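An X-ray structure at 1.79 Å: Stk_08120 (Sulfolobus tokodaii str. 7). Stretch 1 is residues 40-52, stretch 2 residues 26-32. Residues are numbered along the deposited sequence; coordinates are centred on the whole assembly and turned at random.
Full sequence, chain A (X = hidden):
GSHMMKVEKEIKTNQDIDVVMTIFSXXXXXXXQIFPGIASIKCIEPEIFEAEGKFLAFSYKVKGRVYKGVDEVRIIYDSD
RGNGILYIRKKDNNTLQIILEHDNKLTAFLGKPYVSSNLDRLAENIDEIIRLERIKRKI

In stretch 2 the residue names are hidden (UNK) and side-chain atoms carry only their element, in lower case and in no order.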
# COMPACT_ATOMS: atom_id res chain seq x y z
N SER A 40 -3.47 -9.54 9.94
CA SER A 40 -4.89 -9.21 10.11
C SER A 40 -5.23 -7.92 9.38
O SER A 40 -4.43 -7.00 9.32
CB SER A 40 -5.21 -9.11 11.60
OG SER A 40 -4.97 -10.38 12.18
N ILE A 41 -6.43 -7.84 8.80
CA ILE A 41 -6.91 -6.60 8.20
C ILE A 41 -8.44 -6.59 8.30
O ILE A 41 -9.05 -7.62 8.08
CB ILE A 41 -6.40 -6.41 6.73
CG1 ILE A 41 -6.93 -5.11 6.10
CG2 ILE A 41 -6.72 -7.61 5.88
CD1 ILE A 41 -5.85 -4.07 5.76
N LYS A 42 -8.99 -5.45 8.68
CA LYS A 42 -10.43 -5.24 8.81
C LYS A 42 -10.80 -4.08 7.91
O LYS A 42 -10.26 -2.98 8.08
CB LYS A 42 -10.83 -4.95 10.25
CG LYS A 42 -12.30 -5.21 10.53
CD LYS A 42 -12.76 -4.73 11.88
CE LYS A 42 -13.18 -3.26 11.80
NZ LYS A 42 -14.37 -2.94 12.70
N CYS A 43 -11.70 -4.33 6.96
CA CYS A 43 -12.08 -3.33 5.95
C CYS A 43 -13.59 -3.22 5.73
O CYS A 43 -14.10 -3.24 4.59
CB CYS A 43 -11.38 -3.63 4.63
SG CYS A 43 -9.67 -3.26 4.76
N ILE A 44 -14.26 -3.19 6.86
CA ILE A 44 -15.62 -2.71 7.08
C ILE A 44 -16.16 -1.67 6.06
O ILE A 44 -16.64 -2.05 4.98
CB ILE A 44 -15.62 -2.13 8.51
CG1 ILE A 44 -14.33 -1.31 8.73
CG2 ILE A 44 -15.60 -3.29 9.53
CD1 ILE A 44 -14.40 -0.27 9.88
N GLU A 45 -16.10 -0.39 6.43
CA GLU A 45 -16.42 0.75 5.57
C GLU A 45 -15.28 0.87 4.55
O GLU A 45 -14.12 0.62 4.90
CB GLU A 45 -16.48 1.99 6.47
CG GLU A 45 -17.47 3.09 6.11
CD GLU A 45 -17.27 4.32 7.02
OE1 GLU A 45 -17.63 4.26 8.22
OE2 GLU A 45 -16.74 5.35 6.52
N PRO A 46 -15.60 1.28 3.28
CA PRO A 46 -14.65 1.10 2.14
C PRO A 46 -13.41 1.99 2.19
O PRO A 46 -12.42 1.74 1.46
CB PRO A 46 -15.51 1.46 0.91
CG PRO A 46 -16.54 2.45 1.47
CD PRO A 46 -16.85 1.95 2.87
N GLU A 47 -13.45 3.02 3.02
CA GLU A 47 -12.32 3.91 3.11
C GLU A 47 -11.58 3.84 4.45
O GLU A 47 -10.73 4.67 4.69
CB GLU A 47 -12.74 5.34 2.80
CG GLU A 47 -13.39 5.47 1.42
CD GLU A 47 -13.24 6.85 0.83
OE1 GLU A 47 -13.91 7.78 1.33
OE2 GLU A 47 -12.47 7.01 -0.15
N ILE A 48 -11.92 2.88 5.31
CA ILE A 48 -11.27 2.74 6.62
C ILE A 48 -10.70 1.36 6.82
O ILE A 48 -11.29 0.37 6.38
CB ILE A 48 -12.24 3.04 7.81
CG1 ILE A 48 -13.06 4.29 7.55
CG2 ILE A 48 -11.46 3.21 9.11
CD1 ILE A 48 -14.25 4.42 8.47
N PHE A 49 -9.56 1.26 7.50
CA PHE A 49 -9.00 -0.02 7.78
C PHE A 49 -8.33 -0.07 9.14
O PHE A 49 -7.90 0.96 9.66
CB PHE A 49 -7.97 -0.38 6.69
CG PHE A 49 -6.69 0.35 6.84
CD1 PHE A 49 -5.63 -0.24 7.55
CD2 PHE A 49 -6.53 1.61 6.28
CE1 PHE A 49 -4.44 0.41 7.70
CE2 PHE A 49 -5.33 2.29 6.43
CZ PHE A 49 -4.29 1.69 7.15
N GLU A 50 -8.26 -1.27 9.68
CA GLU A 50 -7.39 -1.59 10.81
C GLU A 50 -6.63 -2.84 10.44
O GLU A 50 -7.20 -3.83 9.92
CB GLU A 50 -8.23 -1.86 12.07
CG GLU A 50 -9.20 -0.75 12.39
CD GLU A 50 -10.39 -1.20 13.24
OE1 GLU A 50 -10.22 -2.13 14.07
OE2 GLU A 50 -11.49 -0.64 13.05
N ALA A 51 -5.33 -2.84 10.74
CA ALA A 51 -4.53 -4.00 10.46
C ALA A 51 -3.50 -4.26 11.57
O ALA A 51 -3.19 -3.36 12.35
CB ALA A 51 -3.81 -3.83 9.10
N GLU A 52 -3.03 -5.49 11.62
CA GLU A 52 -2.02 -5.93 12.56
C GLU A 52 -0.93 -6.63 11.79
O GLU A 52 -1.19 -7.44 10.90
CB GLU A 52 -2.63 -6.89 13.60
CG GLU A 52 -3.52 -6.13 14.65
CD GLU A 52 -4.10 -7.03 15.76
OE1 GLU A 52 -3.41 -7.98 16.21
OE2 GLU A 52 -5.25 -6.79 16.17
N UNK A 26 -8.22 0.57 -2.47
CA UNK A 26 -8.73 -0.40 -1.50
C UNK A 26 -7.66 -0.80 -0.48
O UNK A 26 -6.69 -1.49 -0.80
c UNK A 26 -9.25 -1.65 -2.24
o UNK A 26 -9.91 -2.47 -0.06
o UNK A 26 -10.25 -3.78 -1.81
c UNK A 26 -9.84 -2.70 -1.30
N UNK A 27 -7.86 -0.41 0.80
CA UNK A 27 -6.79 -0.74 1.73
C UNK A 27 -6.62 -2.22 1.98
O UNK A 27 -5.55 -2.65 2.38
c UNK A 27 -8.96 0.31 1.47
c UNK A 27 -7.22 0.02 3.04
c UNK A 27 -8.65 0.15 2.94
N UNK A 28 -7.65 -3.02 1.70
CA UNK A 28 -7.56 -4.47 1.85
C UNK A 28 -6.57 -5.04 0.83
O UNK A 28 -6.05 -6.13 0.99
c UNK A 28 -8.92 -5.10 1.63
N UNK A 29 -6.34 -4.30 -0.24
CA UNK A 29 -5.29 -4.67 -1.20
C UNK A 29 -3.95 -4.15 -0.75
O UNK A 29 -3.00 -4.93 -0.44
c UNK A 29 -3.66 -3.37 -4.01
c UNK A 29 -4.51 -4.38 -3.62
c UNK A 29 -4.31 -5.68 -4.17
c UNK A 29 -5.62 -4.14 -2.62
c UNK A 29 -3.26 -5.94 -5.08
c UNK A 29 -2.39 -4.89 -5.50
c UNK A 29 -2.58 -3.60 -4.94
N UNK A 30 -3.90 -2.82 -0.62
CA UNK A 30 -2.66 -2.05 -0.54
C UNK A 30 -1.88 -2.32 0.75
O UNK A 30 -0.65 -2.45 0.70
c UNK A 30 -2.97 -0.56 -0.71
c UNK A 30 -1.70 0.30 -0.58
o UNK A 30 -3.55 -0.36 -2.01
N UNK A 31 -2.56 -2.40 1.89
CA UNK A 31 -1.87 -2.53 3.18
C UNK A 31 -1.17 -3.89 3.33
O UNK A 31 0.01 -3.92 3.65
c UNK A 31 -3.35 -0.73 4.25
c UNK A 31 -2.33 0.34 4.22
c UNK A 31 -2.80 -2.15 4.41
c UNK A 31 -2.10 -2.29 5.72
N UNK A 32 -1.87 -5.04 3.10
CA UNK A 32 -1.16 -6.32 3.16
C UNK A 32 -0.05 -6.44 2.11
O UNK A 32 0.98 -7.09 2.37
c UNK A 32 -3.31 -5.23 2.82
c UNK A 32 -3.55 -6.58 3.31
c UNK A 32 -2.28 -7.34 2.89
O HOH W 1 -12.51 -0.35 -0.49

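Position 26 carries two side-chain carbons, the second bearing two oxygens, so the group is a short carboxylate. It makes no direct contact with stretch 1, although a water donates a hydrogen bond to the backbone O of Pro46 (2.9 Å) and a weak one to a carboxylate oxygen at 26. The residue is Asp26, and it occupies the N-cap of the helix: its OD1 accepts from the N of position 28 at 2.9 Å, satisfying an amide that has no partner in a preceding turn.

At position 27 three carbons close a ring onto the backbone N. The ring packs against Phe49, whose CD2 lies 3.7 Å from the CB of position 27, and it also touches Cys43 and Pro46. This is Pro27, a residue well suited to the first turn of a helix, where its lack of an amide hydrogen costs nothing. Its CG approaches Cys43 SG at 4.0 Å, and its CD sits 3.7 Å from the O of Pro46.

Position 28 has a single side-chain carbon, CB, 3.7 Å from Cys43 SG. This is Ala28, with its CA 6.2 Å from the CA of Cys43.

Position 29 shows one carbon leading to a ring of six carbons with no oxygen attached. Its CA-to-CB bond points away from stretch 1, which the side chain does not touch. This is Phe29, its ring buried elsewhere in the structure.

At position 30 the first side-chain carbon carries one oxygen and one carbon, and none of them reaches stretch 1. The branched hydroxyl side chain is that of Thr30.

Four carbons at position 31 fork at the first, with one arm two carbons long, and they meet Ile41, Phe49 and Ala51. This is Ile31. Its CG1 lies over one face of the Phe49 ring, 3.9 Å from the centroid, in a CH-pi contact, while its CG2 is 4.1 Å from Ala51 CB.

Position 32 again has three carbons closing onto the backbone N and touching Ile41: Pro32, with CD 4.1 Å from Ile41 CD1. Lacking an amide hydrogen, its N cannot bond to the preceding turn, and the helix kinks here.

The contact is thus essentially apolar, with no direct hydrogen bond across it. Alternation along the strands turns Ile41, Phe49 and Ala51 toward the helix, while Lys42 and Glu50 point away; Cys43, in the loop just after the first strand, also points toward it. Pro27 and Ile31, one turn apart, supply the largest buried areas from stretch 2. Ile41 CD1 reaches Ile31 CB at 3.8 Å, while the water links the polar end near Asp26.

Stretch 2 (26-32) DPAFTIP
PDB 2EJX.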